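Local coordinates for minor capsid protein (Cafeteriavirus-dependent mavirus, PDB 6G42), which forms the pentons, probably at the fivefold vertices of the virophage capsid, as a pentameric single jelly-roll minor capsid protein, at residues C[167-172]-C[188-193]; C[144-149]-C[181-186]. All blocks are in the same frame, centred on the assembly; numbering follows the deposited sequence.

Interaction 1. Residues C[167-172]-C[188-193]; sequences NSFEFD and ETQDAS
The Phe169 ring takes the CG methylene of Gln190 over one face and has the carbonyl oxygen of Glu188 at its edge, near the ring plane. This contact joins two antiparallel sheets: the turn before 171-173, an outer strand of a five-stranded sheet, packs against the end of 187-189, an outer strand of a three-stranded sheet with 132-136 and 141-145, and against the loop after it. Gln190 CG sits 3.9 Å from the centroid of the Phe169 ring, 19° off the normal and shifted toward the rim, a CH-pi contact. CG of Phe169, anti to its own carbonyl carbon and beside the backbone N, sets the ring beside Gln190. The ring and the Gln190 amide are turned 23° apart, and the glutamine chain runs extended from CG to the amide. A glutamine suits this place because its CG methylene packs over the aromatic face while its amide reaches further: OE1 accepts from Phe142 N and NE2 bonds to Thr194 OG1. Ile144 of strand 141-145 also touches the ring.

Ser168, small and buried, faces the 190-192 loop and bonds with both backbone and side chain. Asp191 N donates to Ser168 O over 3.2 Å, nearly straight at 175°, from above the carbonyl plane. Beyond the turn, Glu170 forms a salt bridge with Lys137 of a second subunit, placing the contact beside a subunit interface. The serine hydroxyl, set between its backbone N and carbonyl carbon, donates across 2.8 Å from Ser168 OG to Ala192 O.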
loop_
_atom_site.group_PDB
_atom_site.type_symbol
_atom_site.label_atom_id
_atom_site.label_comp_id
_atom_site.label_asym_id
_atom_site.label_seq_id
_atom_site.Cartn_x
_atom_site.Cartn_y
_atom_site.Cartn_z
ATOM N N ASN C 167 -4.595 3.097 -25.838
ATOM C CA ASN C 167 -3.156 3.321 -26.081
ATOM C C ASN C 167 -2.213 2.144 -25.827
ATOM O O ASN C 167 -1.155 2.063 -26.448
ATOM C CB ASN C 167 -2.664 4.524 -25.267
ATOM C CG ASN C 167 -2.862 4.349 -23.768
ATOM O OD1 ASN C 167 -2.070 3.685 -23.102
ATOM N ND2 ASN C 167 -3.909 4.961 -23.229
ATOM N N SER C 168 -2.588 1.250 -24.920
ATOM C CA SER C 168 -1.741 0.110 -24.548
ATOM C C SER C 168 -1.635 -1.036 -25.591
ATOM O O SER C 168 -0.913 -2.005 -25.361
ATOM C CB SER C 168 -2.194 -0.435 -23.192
ATOM O OG SER C 168 -3.601 -0.594 -23.152
ATOM N N PHE C 169 -2.353 -0.937 -26.713
ATOM C CA PHE C 169 -2.061 -1.749 -27.906
ATOM C C PHE C 169 -0.782 -1.225 -28.576
ATOM O O PHE C 169 -0.375 -0.082 -28.343
ATOM C CB PHE C 169 -3.215 -1.697 -28.920
ATOM C CG PHE C 169 -4.448 -2.453 -28.494
ATOM C CD1 PHE C 169 -4.447 -3.848 -28.445
ATOM C CD2 PHE C 169 -5.622 -1.773 -28.159
ATOM C CE1 PHE C 169 -5.584 -4.547 -28.057
ATOM C CE2 PHE C 169 -6.758 -2.467 -27.771
ATOM C CZ PHE C 169 -6.740 -3.856 -27.721
ATOM N N GLU C 170 -0.159 -2.060 -29.410
ATOM C CA GLU C 170 1.012 -1.647 -30.201
ATOM C C GLU C 170 0.544 -0.991 -31.505
ATOM O O GLU C 170 -0.228 -1.588 -32.262
ATOM C CB GLU C 170 1.930 -2.838 -30.493
ATOM C CG GLU C 170 3.325 -2.439 -30.974
ATOM C CD GLU C 170 4.200 -3.626 -31.362
ATOM O OE1 GLU C 170 3.872 -4.780 -31.001
ATOM O OE2 GLU C 170 5.230 -3.401 -32.038
ATOM N N PHE C 171 1.016 0.232 -31.755
ATOM C CA PHE C 171 0.567 1.036 -32.900
ATOM C C PHE C 171 1.676 1.335 -33.907
ATOM O O PHE C 171 2.863 1.243 -33.591
ATOM C CB PHE C 171 -0.067 2.343 -32.415
ATOM C CG PHE C 171 -1.406 2.151 -31.768
ATOM C CD1 PHE C 171 -2.557 2.042 -32.541
ATOM C CD2 PHE C 171 -1.521 2.058 -30.390
ATOM C CE1 PHE C 171 -3.797 1.853 -31.948
ATOM C CE2 PHE C 171 -2.757 1.871 -29.792
ATOM C CZ PHE C 171 -3.897 1.768 -30.572
ATOM N N ASP C 172 1.251 1.691 -35.120
ATOM C CA ASP C 172 2.145 2.074 -36.220
ATOM C C ASP C 172 1.436 3.140 -37.059
ATOM O O ASP C 172 0.473 2.837 -37.769
ATOM C CB ASP C 172 2.501 0.845 -37.074
ATOM C CG ASP C 172 3.849 0.979 -37.767
ATOM O OD1 ASP C 172 4.002 1.879 -38.619
ATOM O OD2 ASP C 172 4.752 0.172 -37.460
ATOM N N GLU C 188 -4.882 -11.095 -29.102
ATOM C CA GLU C 188 -3.989 -10.019 -28.638
ATOM C C GLU C 188 -4.727 -9.102 -27.655
ATOM O O GLU C 188 -5.870 -8.710 -27.899
ATOM C CB GLU C 188 -3.462 -9.198 -29.822
ATOM C CG GLU C 188 -2.382 -9.892 -30.649
ATOM C CD GLU C 188 -0.982 -9.814 -30.050
ATOM O OE1 GLU C 188 -0.815 -9.377 -28.889
ATOM O OE2 GLU C 188 -0.028 -10.198 -30.760
ATOM N N THR C 189 -4.053 -8.760 -26.558
ATOM C CA THR C 189 -4.641 -7.972 -25.470
ATOM C C THR C 189 -3.785 -6.739 -25.168
ATOM O O THR C 189 -2.609 -6.692 -25.516
ATOM C CB THR C 189 -4.841 -8.835 -24.190
ATOM O OG1 THR C 189 -5.401 -8.035 -23.139
ATOM C CG2 THR C 189 -3.535 -9.462 -23.709
ATOM N N GLN C 190 -4.402 -5.746 -24.531
ATOM C CA GLN C 190 -3.712 -4.538 -24.061
ATOM C C GLN C 190 -2.607 -4.905 -23.073
ATOM O O GLN C 190 -2.774 -5.833 -22.283
ATOM C CB GLN C 190 -4.709 -3.614 -23.349
ATOM C CG GLN C 190 -5.691 -2.873 -24.245
ATOM C CD GLN C 190 -6.639 -1.966 -23.458
ATOM O OE1 GLN C 190 -7.488 -2.444 -22.708
ATOM N NE2 GLN C 190 -6.504 -0.653 -23.635
ATOM N N ASP C 191 -1.490 -4.178 -23.103
ATOM C CA ASP C 191 -0.432 -4.371 -22.086
ATOM C C ASP C 191 -0.742 -3.695 -20.725
ATOM O O ASP C 191 -0.018 -3.913 -19.749
ATOM C CB ASP C 191 0.989 -4.031 -22.627
ATOM C CG ASP C 191 1.228 -2.529 -22.891
ATOM O OD1 ASP C 191 0.983 -1.676 -22.008
ATOM O OD2 ASP C 191 1.742 -2.206 -23.987
ATOM N N ALA C 192 -1.816 -2.902 -20.665
ATOM C CA ALA C 192 -2.233 -2.192 -19.447
ATOM C C ALA C 192 -3.701 -1.765 -19.508
ATOM O O ALA C 192 -4.245 -1.518 -20.586
ATOM C CB ALA C 192 -1.355 -0.971 -19.224
ATOM N N SER C 193 -4.328 -1.662 -18.340
ATOM C CA SER C 193 -5.713 -1.213 -18.234
ATOM C C SER C 193 -5.817 0.267 -18.612
ATOM O O SER C 193 -4.961 1.060 -18.223
ATOM C CB SER C 193 -6.233 -1.433 -16.812
ATOM O OG SER C 193 -7.626 -1.186 -16.733
#

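Interaction 2. Residues C[144-149]-C[181-186]; sequences ITTTEN and VILNED
Ile144 and Val181 reach toward each other tip to tip, with Ile144 CD1 3.8 Å from Val181 CG1, while Leu183 crosses Ile144 at about a right angle. The loop 181-186 leads from strand 179-181 of a five-stranded antiparallel sheet to strand 187-189 of a three-stranded one, and here it packs against the end of strand 141-145 and the Thr146 that follows. Leu183 CD1 serves two neighbours, lying 3.9 Å from Ile144 CG2 and 3.8 Å from Thr146 CG2, the latter side chain running obliquely to it. Isoleucine suits position 144, since its two methyls meet separate partners, CD1 the valine and CG2 the leucine; Ile156 of strand 154-158 also touches Ile144 and Leu183.

Threonine suits position 146 because its methyl and hydroxyl face different partners. Its OG1 lies between its backbone N and carbonyl carbon (chi1 39°), whereas CG2, anti to the carbonyl carbon, meets the leucine. Two donors of this one residue share the Asp186 carbonyl, OG1 only weakly. The Asp186 carboxylate instead forms a salt bridge with Arg151 of helix 148-153, whose N-cap is Thr147. In the stronger bond Thr146 N donates to Asp186 O over 2.8 Å, in the carbonyl plane.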
loop_
_atom_site.group_PDB
_atom_site.type_symbol
_atom_site.label_atom_id
_atom_site.label_comp_id
_atom_site.label_asym_id
_atom_site.label_seq_id
_atom_site.Cartn_x
_atom_site.Cartn_y
_atom_site.Cartn_z
ATOM N N ILE C 144 -8.440 -8.086 -28.996
ATOM C CA ILE C 144 -8.760 -8.256 -30.415
ATOM C C ILE C 144 -8.414 -9.692 -30.785
ATOM O O ILE C 144 -7.269 -10.119 -30.613
ATOM C CB ILE C 144 -7.982 -7.261 -31.307
ATOM C CG1 ILE C 144 -8.461 -5.828 -31.046
ATOM C CG2 ILE C 144 -8.168 -7.580 -32.788
ATOM C CD1 ILE C 144 -7.459 -4.761 -31.430
ATOM N N THR C 145 -9.412 -10.422 -31.283
ATOM C CA THR C 145 -9.244 -11.805 -31.743
ATOM C C THR C 145 -9.243 -11.841 -33.271
ATOM O O THR C 145 -10.070 -11.187 -33.912
ATOM C CB THR C 145 -10.348 -12.718 -31.183
ATOM O OG1 THR C 145 -10.317 -12.662 -29.754
ATOM C CG2 THR C 145 -10.155 -14.171 -31.629
ATOM N N THR C 146 -8.318 -12.623 -33.831
ATOM C CA THR C 146 -8.047 -12.644 -35.274
ATOM C C THR C 146 -7.548 -14.010 -35.748
ATOM O O THR C 146 -6.959 -14.767 -34.975
ATOM C CB THR C 146 -6.985 -11.588 -35.664
ATOM O OG1 THR C 146 -5.958 -11.538 -34.665
ATOM C CG2 THR C 146 -7.606 -10.209 -35.802
ATOM N N THR C 147 -7.794 -14.309 -37.025
ATOM C CA THR C 147 -7.223 -15.487 -37.697
ATOM C C THR C 147 -5.900 -15.117 -38.362
ATOM O O THR C 147 -5.614 -13.934 -38.585
ATOM C CB THR C 147 -8.159 -16.060 -38.778
ATOM O OG1 THR C 147 -8.396 -15.072 -39.792
ATOM C CG2 THR C 147 -9.491 -16.504 -38.171
ATOM N N GLU C 148 -5.107 -16.137 -38.678
ATOM C CA GLU C 148 -3.785 -15.947 -39.296
ATOM C C GLU C 148 -3.873 -15.370 -40.715
ATOM O O GLU C 148 -3.030 -14.562 -41.113
ATOM C CB GLU C 148 -2.994 -17.262 -39.304
ATOM C CG GLU C 148 -1.604 -17.151 -39.935
ATOM C CD GLU C 148 -0.615 -18.208 -39.459
ATOM O OE1 GLU C 148 -1.033 -19.261 -38.927
ATOM O OE2 GLU C 148 0.600 -17.984 -39.626
ATOM N N ASN C 149 -4.890 -15.791 -41.464
ATOM C CA ASN C 149 -5.127 -15.302 -42.826
ATOM C C ASN C 149 -5.467 -13.798 -42.872
ATOM O O ASN C 149 -5.067 -13.101 -43.812
ATOM C CB ASN C 149 -6.235 -16.135 -43.489
ATOM C CG ASN C 149 -6.421 -15.815 -44.965
ATOM O OD1 ASN C 149 -5.473 -15.450 -45.663
ATOM N ND2 ASN C 149 -7.650 -15.961 -45.450
ATOM N N VAL C 181 -3.073 -1.239 -36.021
ATOM C CA VAL C 181 -2.978 -2.114 -34.854
ATOM C C VAL C 181 -2.131 -3.334 -35.226
ATOM O O VAL C 181 -2.565 -4.192 -36.001
ATOM C CB VAL C 181 -4.374 -2.555 -34.354
ATOM C CG1 VAL C 181 -4.263 -3.470 -33.140
ATOM C CG2 VAL C 181 -5.219 -1.337 -34.007
ATOM N N ILE C 182 -0.924 -3.397 -34.666
ATOM C CA ILE C 182 -0.004 -4.511 -34.889
ATOM C C ILE C 182 -0.474 -5.740 -34.100
ATOM O O ILE C 182 -0.580 -5.688 -32.874
ATOM C CB ILE C 182 1.440 -4.114 -34.501
ATOM C CG1 ILE C 182 1.964 -3.056 -35.486
ATOM C CG2 ILE C 182 2.372 -5.326 -34.499
ATOM C CD1 ILE C 182 3.185 -2.295 -35.007
ATOM N N LEU C 183 -0.739 -6.833 -34.818
ATOM C CA LEU C 183 -1.234 -8.084 -34.231
ATOM C C LEU C 183 -0.354 -9.262 -34.651
ATOM O O LEU C 183 -0.172 -9.496 -35.844
ATOM C CB LEU C 183 -2.669 -8.338 -34.693
ATOM C CG LEU C 183 -3.700 -7.254 -34.379
ATOM C CD1 LEU C 183 -5.002 -7.523 -35.117
ATOM C CD2 LEU C 183 -3.943 -7.159 -32.882
ATOM N N ASN C 184 0.178 -9.998 -33.672
ATOM C CA ASN C 184 1.056 -11.162 -33.919
ATOM C C ASN C 184 0.512 -12.536 -33.506
ATOM O O ASN C 184 1.124 -13.554 -33.837
ATOM C CB ASN C 184 2.404 -10.941 -33.223
ATOM C CG ASN C 184 3.275 -9.935 -33.950
ATOM O OD1 ASN C 184 3.513 -10.062 -35.151
ATOM N ND2 ASN C 184 3.766 -8.937 -33.226
ATOM N N GLU C 185 -0.613 -12.571 -32.790
ATOM C CA GLU C 185 -1.176 -13.827 -32.263
ATOM C C GLU C 185 -2.699 -13.845 -32.385
ATOM O O GLU C 185 -3.316 -12.817 -32.684
ATOM C CB GLU C 185 -0.746 -14.030 -30.807
ATOM C CG GLU C 185 0.748 -13.805 -30.584
ATOM C CD GLU C 185 1.248 -14.273 -29.234
ATOM O OE1 GLU C 185 0.486 -14.194 -28.246
ATOM O OE2 GLU C 185 2.420 -14.701 -29.163
ATOM N N ASP C 186 -3.290 -15.025 -32.169
ATOM C CA ASP C 186 -4.744 -15.229 -32.314
ATOM C C ASP C 186 -5.508 -14.219 -31.473
ATOM O O ASP C 186 -6.305 -13.439 -31.999
ATOM C CB ASP C 186 -5.167 -16.657 -31.904
ATOM C CG ASP C 186 -5.103 -17.672 -33.054
ATOM O OD1 ASP C 186 -4.885 -17.289 -34.222
ATOM O OD2 ASP C 186 -5.297 -18.876 -32.778
#

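Overall arrangement
After the earlier strands, including 74-79 and 84-90, and helix 106-120, the chain reaches strand 141-145 and turns into helix 148-153. It continues through strand 154-158 and helix 160-165 to the turn at 167-172, then returns through strand 179-181 to 181-186, where interaction 2 closes a loop across 31 intervening residues. Then 188-193 closes the shorter loop of interaction 1, with 15 residues between. The segments alternate, so the two closures cross. The centres of interactions 1 and 2 are about 13 Å apart. Probable backbone hydrogen bonds, Glu188 with Ile144 and Glu170 with Ile182, link the contacts, each within its own sheet; the contacts themselves, with Glu188 packing on Leu183, join the sheets.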